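Local atomic coordinates of B-agarase (Saccharophagus degradans, PDB entry 4BQ2), a protein that cleaves beta-1,4 linkages of agarose as a family 50 exo-acting beta-agarase, probably releasing short sugars from chain ends. Residues S245-W250 and N479-V484; A422-N427 and S474-N479; F262-I267 and D645-I650; D230-E235 and V404-N409. One frame throughout, in Å; residues are numbered along the deposited sequence. Where two conformers were deposited one is given.

Contact 1: S245-W250 and N479-V484; sequences SKFGGW and NSPWCV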
# COMPACT_ATOMS: atom_id res chain seq x y z
N SER A 245 -24.72 18.35 -5.58
CA SER A 245 -26.00 17.80 -6.01
C SER A 245 -26.34 16.63 -5.08
O SER A 245 -25.53 16.25 -4.24
CB SER A 245 -25.91 17.35 -7.47
OG SER A 245 -24.91 16.35 -7.62
N LYS A 246 -27.55 16.09 -5.21
CA LYS A 246 -27.94 14.88 -4.46
C LYS A 246 -26.81 13.84 -4.39
O LYS A 246 -26.48 13.35 -3.29
CB LYS A 246 -29.21 14.24 -5.07
CG LYS A 246 -29.64 12.91 -4.43
CD LYS A 246 -30.80 12.29 -5.22
CE LYS A 246 -31.38 11.08 -4.53
NZ LYS A 246 -32.52 10.55 -5.34
N PHE A 247 -26.22 13.53 -5.55
CA PHE A 247 -25.21 12.47 -5.65
C PHE A 247 -23.76 12.93 -5.50
O PHE A 247 -22.85 12.20 -5.87
CB PHE A 247 -25.39 11.68 -6.96
CG PHE A 247 -26.60 10.79 -6.96
CD1 PHE A 247 -26.54 9.51 -6.40
CD2 PHE A 247 -27.82 11.21 -7.53
CE1 PHE A 247 -27.64 8.65 -6.43
CE2 PHE A 247 -28.94 10.37 -7.54
CZ PHE A 247 -28.85 9.08 -6.99
N GLY A 248 -23.56 14.14 -5.00
CA GLY A 248 -22.20 14.60 -4.66
C GLY A 248 -21.52 15.33 -5.80
O GLY A 248 -20.32 15.65 -5.72
N GLY A 249 -22.26 15.54 -6.89
CA GLY A 249 -21.76 16.24 -8.06
C GLY A 249 -21.82 17.74 -7.88
O GLY A 249 -22.21 18.23 -6.81
N TRP A 250 -21.45 18.49 -8.93
CA TRP A 250 -21.34 19.95 -8.85
C TRP A 250 -22.64 20.56 -9.36
O TRP A 250 -22.96 20.45 -10.56
CB TRP A 250 -20.12 20.44 -9.66
CG TRP A 250 -19.76 21.91 -9.52
CD1 TRP A 250 -19.67 22.84 -10.54
CD2 TRP A 250 -19.45 22.63 -8.31
NE1 TRP A 250 -19.31 24.07 -10.03
CE2 TRP A 250 -19.16 23.97 -8.67
CE3 TRP A 250 -19.36 22.27 -6.95
CZ2 TRP A 250 -18.81 24.96 -7.73
CZ3 TRP A 250 -18.99 23.25 -6.01
CH2 TRP A 250 -18.73 24.59 -6.41
N ASN A 479 -28.44 -2.87 -7.93
CA ASN A 479 -28.48 -1.94 -9.06
C ASN A 479 -28.62 -0.46 -8.61
O ASN A 479 -29.22 0.35 -9.33
CB ASN A 479 -29.63 -2.36 -10.00
CG ASN A 479 -29.57 -1.67 -11.35
OD1 ASN A 479 -28.50 -1.47 -11.93
ND2 ASN A 479 -30.76 -1.35 -11.90
N SER A 480 -28.08 -0.11 -7.44
CA SER A 480 -28.28 1.25 -6.88
C SER A 480 -27.55 2.32 -7.70
O SER A 480 -26.39 2.13 -8.04
CB SER A 480 -27.74 1.36 -5.43
OG SER A 480 -27.93 2.67 -4.92
N PRO A 481 -28.21 3.45 -7.99
CA PRO A 481 -27.52 4.59 -8.64
C PRO A 481 -26.40 5.13 -7.75
O PRO A 481 -25.52 5.82 -8.26
CB PRO A 481 -28.60 5.68 -8.74
CG PRO A 481 -29.58 5.34 -7.62
CD PRO A 481 -29.59 3.82 -7.59
N TRP A 482 -26.44 4.83 -6.45
CA TRP A 482 -25.41 5.36 -5.53
C TRP A 482 -24.08 4.65 -5.69
O TRP A 482 -23.06 5.12 -5.18
CB TRP A 482 -25.86 5.26 -4.07
CG TRP A 482 -27.00 6.12 -3.76
CD1 TRP A 482 -28.33 5.79 -3.80
CD2 TRP A 482 -26.92 7.48 -3.35
NE1 TRP A 482 -29.10 6.90 -3.45
CE2 TRP A 482 -28.25 7.93 -3.14
CE3 TRP A 482 -25.85 8.37 -3.14
CZ2 TRP A 482 -28.54 9.25 -2.74
CZ3 TRP A 482 -26.14 9.68 -2.71
CH2 TRP A 482 -27.47 10.10 -2.54
N CYS A 483 -24.08 3.51 -6.38
CA CYS A 483 -22.79 2.84 -6.62
C CYS A 483 -22.08 3.46 -7.81
O CYS A 483 -22.52 3.32 -8.96
CB CYS A 483 -22.99 1.34 -6.81
SG CYS A 483 -21.47 0.46 -7.27
N VAL A 484 -20.92 4.08 -7.56
CA VAL A 484 -20.18 4.78 -8.62
C VAL A 484 -19.62 3.76 -9.61
O VAL A 484 -19.66 3.95 -10.84
CB VAL A 484 -19.03 5.66 -8.04
CG1 VAL A 484 -18.30 6.43 -9.15
CG2 VAL A 484 -19.57 6.67 -7.02
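Phe-247 and Trp-482 mark the closest backbone approach, their CA atoms 7.1 Å apart, and each sits in a type I beta turn, Ser-245 to Gly-248 on one side and Ser-480 to Cys-483 on the other. The contact is mostly side chain, with Lys-246 O also close to Trp-482 CH2. Phe-247 reaches across with CG anti to its carbonyl carbon (chi1 -73°) and sets one corner of its ring, CE1, over the centre of the indole face, 3.4 Å from Trp-482 CD2. The ring planes stand 43° apart, an oblique pairing. Beyond that corner, Phe-247 CZ rests 3.8 Å from Pro-481 CB, so proline and indole together receive the phenyl ring. The methylenes of the extended Lys-246 run past the outer rim of the indole, CE 3.8 Å from Trp-482 CZ2, a use of lysine that keeps its ammonium out of the apolar contact. The two wide rings suit this place because they give each other a large apolar surface between loops that share no backbone bonds. The Trp-482 turn is itself stiffened by an ST turn, Trp-482 N donating to Ser-480 OG at 3.0 Å, and the indole also packs on Asn-427 and Phe-431. The arrangement joins a long loop before strand 263-267 to the alpha-to-beta turn that feeds strand 483-488, as expected at the N-terminal end of the strands in a (beta/alpha)8 barrel.

Contact 2: A422-N427 and S474-N479; sequences AYYDNN and SEEIKN
Tyr-424 turns the CD2-CE2 side of its ring to the last turn of helix 460-477, and Glu-476 and Ile-477 meet that side in different ways. The carbonyl of Glu-476 lies at the ring edge, near its plane, with O 3.6 Å from Tyr-424 CD2, a position where the slightly positive ring hydrogens face a carbonyl at the end of a helix. The CB of Glu-476 follows the same edge, 3.9 Å from Tyr-424 CE2. Ile-477 approaches obliquely: its side chain sets off away from the tyrosine, but CD1 swings back to within 3.9 Å of Tyr-424 CE2, a touch made less certain by a second conformer of the isoleucine. The phenol orientation comes from an unusual second torsion, chi2 5°, far from the near-perpendicular setting common in tyrosines. Its ring and the Glu-476 carboxylate stand 85° apart, and a water joins them. Tyr-424 OH donates to this water, OH to water oxygen 2.7 Å, and the water in turn donates to Glu-476 OE1 over a doubtfully short distance; this water-mediated link lies beyond the ring contacts. Tyrosine suits this place because it offers a flat hydrocarbon edge with a hydroxyl beyond it. Phe-431 stacks on the Tyr-424 ring. The loop is shaped by a type I turn in which Tyr-423 O accepts from both Asn-426 N and Asn-426 ND2, the latter at 2.9 Å. The loop entering strand 431-435 thus packs against the C-terminal end of the following helix, an arrangement characteristic of neighbouring beta-alpha units in a (beta/alpha)8 barrel.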
# COMPACT_ATOMS: atom_id res chain seq x y z
N ALA A 422 -22.88 -2.96 4.45
CA ALA A 422 -23.92 -2.36 5.26
C ALA A 422 -24.09 -0.86 4.92
O ALA A 422 -25.12 -0.30 5.21
CB ALA A 422 -23.61 -2.56 6.75
N TYR A 423 -23.09 -0.22 4.32
CA TYR A 423 -23.20 1.20 3.90
C TYR A 423 -23.87 1.35 2.53
O TYR A 423 -24.18 2.45 2.11
CB TYR A 423 -21.82 1.84 3.72
CG TYR A 423 -21.08 2.19 4.98
CD1 TYR A 423 -21.32 3.39 5.64
CD2 TYR A 423 -20.13 1.31 5.51
CE1 TYR A 423 -20.62 3.71 6.81
CE2 TYR A 423 -19.45 1.61 6.67
CZ TYR A 423 -19.69 2.81 7.31
OH TYR A 423 -19.00 3.13 8.44
N TYR A 424 -24.10 0.25 1.84
CA TYR A 424 -24.53 0.36 0.42
C TYR A 424 -25.93 0.93 0.23
O TYR A 424 -26.27 1.37 -0.89
CB TYR A 424 -24.46 -1.01 -0.25
CG TYR A 424 -23.05 -1.47 -0.56
CD1 TYR A 424 -21.91 -0.73 -0.16
CD2 TYR A 424 -22.84 -2.71 -1.18
CE1 TYR A 424 -20.63 -1.20 -0.42
CE2 TYR A 424 -21.57 -3.16 -1.46
CZ TYR A 424 -20.47 -2.42 -1.07
OH TYR A 424 -19.22 -2.96 -1.36
N ASP A 425 -26.74 0.93 1.29
CA ASP A 425 -28.04 1.59 1.22
C ASP A 425 -28.12 2.89 2.00
O ASP A 425 -29.22 3.32 2.35
CB ASP A 425 -29.19 0.63 1.62
CG ASP A 425 -29.12 0.21 3.08
OD1 ASP A 425 -28.08 0.43 3.72
OD2 ASP A 425 -30.12 -0.36 3.59
N ASN A 426 -26.99 3.53 2.29
CA ASN A 426 -27.02 4.72 3.14
C ASN A 426 -27.79 5.85 2.47
O ASN A 426 -28.43 6.63 3.13
CB ASN A 426 -25.60 5.14 3.54
CG ASN A 426 -24.90 5.93 2.46
OD1 ASN A 426 -25.13 7.13 2.34
ND2 ASN A 426 -24.06 5.27 1.66
N ASN A 427 -27.73 5.88 1.14
CA ASN A 427 -28.52 6.81 0.33
C ASN A 427 -28.26 8.29 0.67
O ASN A 427 -29.14 9.12 0.53
CB ASN A 427 -30.01 6.44 0.38
CG ASN A 427 -30.29 5.10 -0.26
OD1 ASN A 427 -29.44 4.54 -0.96
ND2 ASN A 427 -31.49 4.56 -0.01
N SER A 474 -23.47 -7.86 -7.35
CA SER A 474 -24.74 -7.34 -7.86
C SER A 474 -25.86 -7.48 -6.82
O SER A 474 -26.69 -6.58 -6.64
CB SER A 474 -25.15 -8.00 -9.17
OG SER A 474 -26.42 -7.50 -9.58
N GLU A 475 -25.86 -8.62 -6.13
CA GLU A 475 -26.81 -8.85 -5.03
C GLU A 475 -26.65 -7.81 -3.90
O GLU A 475 -27.66 -7.35 -3.31
CB GLU A 475 -26.59 -10.26 -4.50
CG GLU A 475 -27.56 -10.70 -3.45
CD GLU A 475 -27.31 -12.16 -3.14
OE1 GLU A 475 -26.18 -12.50 -2.75
OE2 GLU A 475 -28.23 -12.96 -3.35
N GLU A 476 -25.40 -7.42 -3.62
CA GLU A 476 -25.09 -6.38 -2.65
C GLU A 476 -25.51 -4.96 -3.03
O GLU A 476 -26.00 -4.24 -2.17
CB GLU A 476 -23.58 -6.33 -2.35
CG GLU A 476 -23.03 -7.60 -1.76
CD GLU A 476 -21.56 -7.53 -1.42
OE1 GLU A 476 -20.75 -7.09 -2.24
OE2 GLU A 476 -21.21 -7.96 -0.31
N ILE A 477 -25.27 -4.63 -4.30
CA ILE A 477 -25.41 -3.32 -4.93
C ILE A 477 -26.86 -2.96 -5.20
O ILE A 477 -27.25 -1.78 -5.17
CB ILE A 477 -24.70 -3.37 -6.31
CG1 ILE A 477 -23.19 -3.42 -6.11
CG2 ILE A 477 -25.10 -2.21 -7.20
CD1 ILE A 477 -22.67 -2.41 -5.14
N LYS A 478 -27.64 -3.99 -5.47
CA LYS A 478 -29.09 -3.88 -5.85
C LYS A 478 -29.34 -2.85 -6.94
O LYS A 478 -30.28 -2.03 -6.88
CB LYS A 478 -29.96 -3.58 -4.62
CG LYS A 478 -29.85 -4.59 -3.49
CD LYS A 478 -30.82 -4.23 -2.36
CE LYS A 478 -30.65 -5.16 -1.16
NZ LYS A 478 -31.62 -6.28 -1.32
N ASN A 479 -28.44 -2.87 -7.93
CA ASN A 479 -28.48 -1.94 -9.06
C ASN A 479 -28.62 -0.46 -8.61
O ASN A 479 -29.22 0.35 -9.33
CB ASN A 479 -29.63 -2.36 -10.00
CG ASN A 479 -29.57 -1.67 -11.35
OD1 ASN A 479 -28.50 -1.47 -11.93
ND2 ASN A 479 -30.76 -1.35 -11.90
O HOH W 1 -19.14 -5.23 -2.84

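Contact 3: F262-I267 and D645-I650; sequences FRTEKI and DKPSII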
# COMPACT_ATOMS: atom_id res chain seq x y z
N PHE A 262 -23.84 6.58 -12.45
CA PHE A 262 -22.55 7.26 -12.67
C PHE A 262 -21.93 6.84 -14.01
O PHE A 262 -21.99 5.67 -14.36
CB PHE A 262 -21.56 6.98 -11.53
CG PHE A 262 -21.85 7.78 -10.29
CD1 PHE A 262 -22.75 7.31 -9.35
CD2 PHE A 262 -21.29 9.03 -10.11
CE1 PHE A 262 -23.06 8.07 -8.20
CE2 PHE A 262 -21.59 9.82 -8.99
CZ PHE A 262 -22.49 9.33 -8.02
N ARG A 263 -21.33 7.78 -14.73
CA ARG A 263 -20.74 7.48 -16.05
C ARG A 263 -19.57 8.40 -16.30
O ARG A 263 -19.31 9.28 -15.50
CB ARG A 263 -21.81 7.61 -17.18
CG ARG A 263 -22.38 9.00 -17.29
CD ARG A 263 -23.52 9.09 -18.33
NE ARG A 263 -23.86 10.49 -18.48
CZ ARG A 263 -23.26 11.32 -19.33
NH1 ARG A 263 -22.31 10.87 -20.13
NH2 ARG A 263 -23.65 12.60 -19.39
N THR A 264 -18.85 8.20 -17.41
CA THR A 264 -17.67 9.06 -17.69
C THR A 264 -17.94 10.00 -18.87
O THR A 264 -18.74 9.70 -19.80
CB THR A 264 -16.41 8.25 -18.02
OG1 THR A 264 -16.62 7.52 -19.25
CG2 THR A 264 -16.04 7.28 -16.89
N GLU A 265 -17.28 11.15 -18.83
CA GLU A 265 -17.37 12.08 -19.94
C GLU A 265 -16.25 13.09 -19.85
O GLU A 265 -15.93 13.57 -18.75
CB GLU A 265 -18.69 12.83 -19.91
CG GLU A 265 -18.86 13.77 -21.08
CD GLU A 265 -20.23 13.64 -21.66
OE1 GLU A 265 -20.62 12.50 -21.99
OE2 GLU A 265 -20.91 14.68 -21.74
N LYS A 266 -15.68 13.43 -21.00
CA LYS A 266 -14.70 14.52 -21.07
C LYS A 266 -15.44 15.86 -21.05
O LYS A 266 -16.41 16.09 -21.81
CB LYS A 266 -13.83 14.35 -22.33
CG LYS A 266 -12.36 14.70 -22.12
CD LYS A 266 -11.61 14.62 -23.45
CE LYS A 266 -11.49 13.18 -23.94
NZ LYS A 266 -10.87 13.04 -25.29
N ILE A 267 -15.06 16.74 -20.14
CA ILE A 267 -15.68 18.03 -20.04
C ILE A 267 -14.59 19.07 -20.27
O ILE A 267 -13.62 19.14 -19.52
CB ILE A 267 -16.40 18.24 -18.70
CG1 ILE A 267 -17.46 17.14 -18.49
CG2 ILE A 267 -17.01 19.63 -18.64
CD1 ILE A 267 -18.13 17.15 -17.13
N ASP A 645 -5.78 8.03 -23.49
CA ASP A 645 -6.95 8.91 -23.42
C ASP A 645 -8.11 8.22 -22.68
O ASP A 645 -9.24 8.25 -23.17
CB ASP A 645 -7.41 9.35 -24.82
CG ASP A 645 -8.33 10.57 -24.78
OD1 ASP A 645 -8.34 11.30 -23.75
OD2 ASP A 645 -9.05 10.80 -25.80
N LYS A 646 -7.82 7.62 -21.52
CA LYS A 646 -8.86 6.96 -20.71
C LYS A 646 -9.02 7.69 -19.40
O LYS A 646 -8.02 8.07 -18.76
CB LYS A 646 -8.53 5.49 -20.34
CG LYS A 646 -8.56 4.45 -21.44
CD LYS A 646 -9.97 4.08 -21.92
CE LYS A 646 -10.78 3.31 -20.87
NZ LYS A 646 -12.03 2.76 -21.47
N PRO A 647 -10.27 7.82 -18.95
CA PRO A 647 -10.48 8.30 -17.60
C PRO A 647 -9.82 7.31 -16.64
O PRO A 647 -9.80 6.09 -16.89
CB PRO A 647 -11.99 8.31 -17.46
CG PRO A 647 -12.49 7.32 -18.47
CD PRO A 647 -11.53 7.43 -19.61
N SER A 648 -9.26 7.85 -15.56
CA SER A 648 -8.39 7.06 -14.69
C SER A 648 -8.74 7.37 -13.23
O SER A 648 -9.35 8.38 -12.93
CB SER A 648 -6.92 7.41 -14.98
OG SER A 648 -6.62 7.16 -16.36
N ILE A 649 -8.37 6.49 -12.32
CA ILE A 649 -8.62 6.81 -10.92
C ILE A 649 -7.45 6.29 -10.12
O ILE A 649 -6.90 5.24 -10.45
CB ILE A 649 -9.99 6.26 -10.43
CG1 ILE A 649 -10.36 6.78 -9.03
CG2 ILE A 649 -10.09 4.73 -10.52
CD1 ILE A 649 -11.77 6.36 -8.57
N ILE A 650 -7.05 7.07 -9.10
CA ILE A 650 -6.09 6.58 -8.07
C ILE A 650 -6.87 5.81 -6.98
O ILE A 650 -7.73 6.37 -6.31
CB ILE A 650 -5.35 7.75 -7.40
CG1 ILE A 650 -4.45 8.47 -8.43
CG2 ILE A 650 -4.55 7.27 -6.16
CD1 ILE A 650 -3.29 7.64 -9.00
O HOH W 2 -8.66 14.18 -23.86
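The Asp-645 carboxylate is met by Lys-266 from the side between its two oxygens: NZ sits 2.9 Å from Asp-645 OD2 on the syn lone pair of that oxygen, while the bond from NZ to OD1 is long and weak. OD1 has firmer partners in the indole NE1 of Trp-271 and a water that donates to Asp-645 OD1 at 2.9 Å and weakly accepts from Lys-266 NZ. On the other flat group, the Arg-263 guanidinium, Glu-265 OE1 lies at the edge, in plane, 3.0 Å from Arg-263 NH1, whereas seen from the carboxylate the donor stands 58° out of plane. This salt bridge runs along strand 263-267. That strand is an edge strand of a mixed sheet whose parallel members 280-287, 693-699, 648-652 and 624-627 are consistent with part of a (beta/alpha)8 barrel wall; it touches the loop leading into strand 648-652 without pairing with it. Thr-264 CG2 packs 3.9 Å from Pro-647 CG, the two side chains crossing at about a right angle. A branched residue suits a strand here, since its methyl can meet the compact proline ring. The Lys-266 chain bends at chi3 (-69°), carrying its ammonium to the aspartate. Trp-271 also touches Lys-266 and Pro-647.

Contact 4: D230-E235 and V404-N409; sequences DVELAE and VDRMLN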
# COMPACT_ATOMS: atom_id res chain seq x y z
N ASP A 230 -17.82 13.89 22.35
CA ASP A 230 -18.85 14.96 22.48
C ASP A 230 -18.56 16.18 21.64
O ASP A 230 -19.47 16.78 21.10
CB ASP A 230 -19.04 15.42 23.93
CG ASP A 230 -19.64 14.36 24.83
OD1 ASP A 230 -20.34 13.44 24.33
OD2 ASP A 230 -19.41 14.45 26.05
N VAL A 231 -17.29 16.56 21.55
CA VAL A 231 -16.84 17.73 20.80
C VAL A 231 -17.11 17.51 19.31
O VAL A 231 -17.64 18.38 18.62
CB VAL A 231 -15.33 18.00 21.07
CG1 VAL A 231 -14.72 18.91 20.03
CG2 VAL A 231 -15.14 18.62 22.46
N GLU A 232 -16.77 16.32 18.83
CA GLU A 232 -16.95 16.02 17.42
C GLU A 232 -18.45 15.92 17.07
O GLU A 232 -18.90 16.53 16.10
CB GLU A 232 -16.19 14.73 17.05
CG GLU A 232 -16.29 14.49 15.55
CD GLU A 232 -15.71 13.18 15.07
OE1 GLU A 232 -15.40 12.27 15.88
OE2 GLU A 232 -15.57 13.08 13.84
N LEU A 233 -19.21 15.17 17.85
CA LEU A 233 -20.63 14.98 17.57
C LEU A 233 -21.41 16.31 17.50
O LEU A 233 -22.35 16.45 16.72
CB LEU A 233 -21.28 14.03 18.57
CG LEU A 233 -20.80 12.57 18.67
CD1 LEU A 233 -21.72 11.78 19.59
CD2 LEU A 233 -20.70 11.89 17.31
N ALA A 234 -20.98 17.30 18.29
CA ALA A 234 -21.61 18.62 18.26
C ALA A 234 -21.36 19.33 16.92
O ALA A 234 -22.16 20.16 16.52
CB ALA A 234 -21.17 19.48 19.44
N GLU A 235 -20.28 18.97 16.22
CA GLU A 235 -19.96 19.60 14.94
C GLU A 235 -20.53 18.88 13.72
O GLU A 235 -20.70 19.47 12.67
CB GLU A 235 -18.45 19.84 14.81
CG GLU A 235 -17.95 20.84 15.84
CD GLU A 235 -16.53 20.57 16.33
OE1 GLU A 235 -15.72 20.03 15.54
OE2 GLU A 235 -16.21 20.91 17.50
N VAL A 404 -20.59 8.36 7.78
CA VAL A 404 -21.22 9.10 6.67
C VAL A 404 -21.27 10.61 7.00
O VAL A 404 -20.91 11.46 6.17
CB VAL A 404 -22.65 8.55 6.33
CG1 VAL A 404 -23.33 9.40 5.28
CG2 VAL A 404 -22.56 7.13 5.80
N ASP A 405 -21.65 10.96 8.23
CA ASP A 405 -21.70 12.38 8.63
C ASP A 405 -20.31 13.03 8.52
O ASP A 405 -20.21 14.18 8.09
CB ASP A 405 -22.21 12.54 10.07
CG ASP A 405 -23.74 12.34 10.18
OD1 ASP A 405 -24.46 12.21 9.13
OD2 ASP A 405 -24.23 12.32 11.33
N ARG A 406 -19.26 12.30 8.92
CA ARG A 406 -17.89 12.81 8.78
C ARG A 406 -17.59 13.03 7.30
O ARG A 406 -17.11 14.08 6.92
CB ARG A 406 -16.87 11.81 9.30
CG ARG A 406 -16.82 11.72 10.82
CD ARG A 406 -16.11 10.46 11.27
NE ARG A 406 -15.61 10.59 12.65
CZ ARG A 406 -15.09 9.59 13.35
NH1 ARG A 406 -14.95 8.35 12.83
NH2 ARG A 406 -14.70 9.85 14.60
N MET A 407 -17.79 12.00 6.48
CA MET A 407 -17.42 12.10 5.04
C MET A 407 -18.05 13.34 4.41
O MET A 407 -17.37 14.11 3.71
CB MET A 407 -17.82 10.84 4.28
CG MET A 407 -17.09 9.58 4.76
SD MET A 407 -15.30 9.77 4.90
CE MET A 407 -14.96 8.79 6.37
N LEU A 408 -19.35 13.52 4.66
CA LEU A 408 -20.08 14.71 4.18
C LEU A 408 -19.55 16.03 4.75
O LEU A 408 -19.39 17.02 4.02
CB LEU A 408 -21.60 14.56 4.43
CG LEU A 408 -22.26 13.41 3.69
CD1 LEU A 408 -23.70 13.29 4.17
CD2 LEU A 408 -22.18 13.65 2.18
N ASN A 409 -19.27 16.06 6.04
CA ASN A 409 -18.66 17.27 6.61
C ASN A 409 -17.29 17.56 6.01
O ASN A 409 -16.93 18.72 5.74
CB ASN A 409 -18.57 17.19 8.16
CG ASN A 409 -17.96 18.45 8.78
OD1 ASN A 409 -16.75 18.52 9.02
ND2 ASN A 409 -18.78 19.49 8.95
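Glu-232 leaves its helix with CG anti to the backbone N (chi1 -175°) and stays extended, while Arg-406 starts with CG beside its own backbone N (chi1 -74°) and then runs straight to NE, so the two long chains cross at about a right angle and their charged ends meet. The arginine grips side-on: Arg-406 NE donates to Glu-232 OE2 at 2.8 Å with an almost linear N-H...O angle of 173°, and Arg-406 NH2 donates to Glu-232 OE1, also 2.8 Å. Both oxygens are met on their syn sides, OE1 on its lone pair and OE2 with the donor somewhat out of plane. Guanidinium and carboxylate are nearly coplanar, a bidentate salt bridge that fixes the rotation of both groups. It ties helix 222-235, which precedes the barrel-type strands, to helix 394-410, whose chain continues into strand 431-435 in the manner of a (beta/alpha)8 barrel. Glutamate and arginine suit the task because the CA atoms of Glu-232 and Arg-406 are 9.3 Å apart, too far for short side chains to span. Arg-406 NH1 has further partners in Asp-725, by a salt bridge, and Tyr-701; the two carboxylates probably balance the buried charge.

Contacts 1 and 2 adjoin, with centres 12 Å apart: contact 2 uses the end of helix 460-477, contact 1 the turn that follows it, and Trp-482 CD1 lies 3.3 Å from Asn-427 OD1. Their chemistry is mainly aromatic and apolar. Contact 2 is buried, the other three partly buried. Contact 1 also meets contact 3, Phe-262 packing against Pro-481 and Val-484. Contacts 3 and 4 rely on ion pairs, one lysine-aspartate beside a small apolar touch, the other a bidentate arginine-glutamate pair between helices. Contact 4 reaches contact 2 through Val-404 against Tyr-423, yet stays about 7 Å from contact 1 at the nearest atoms.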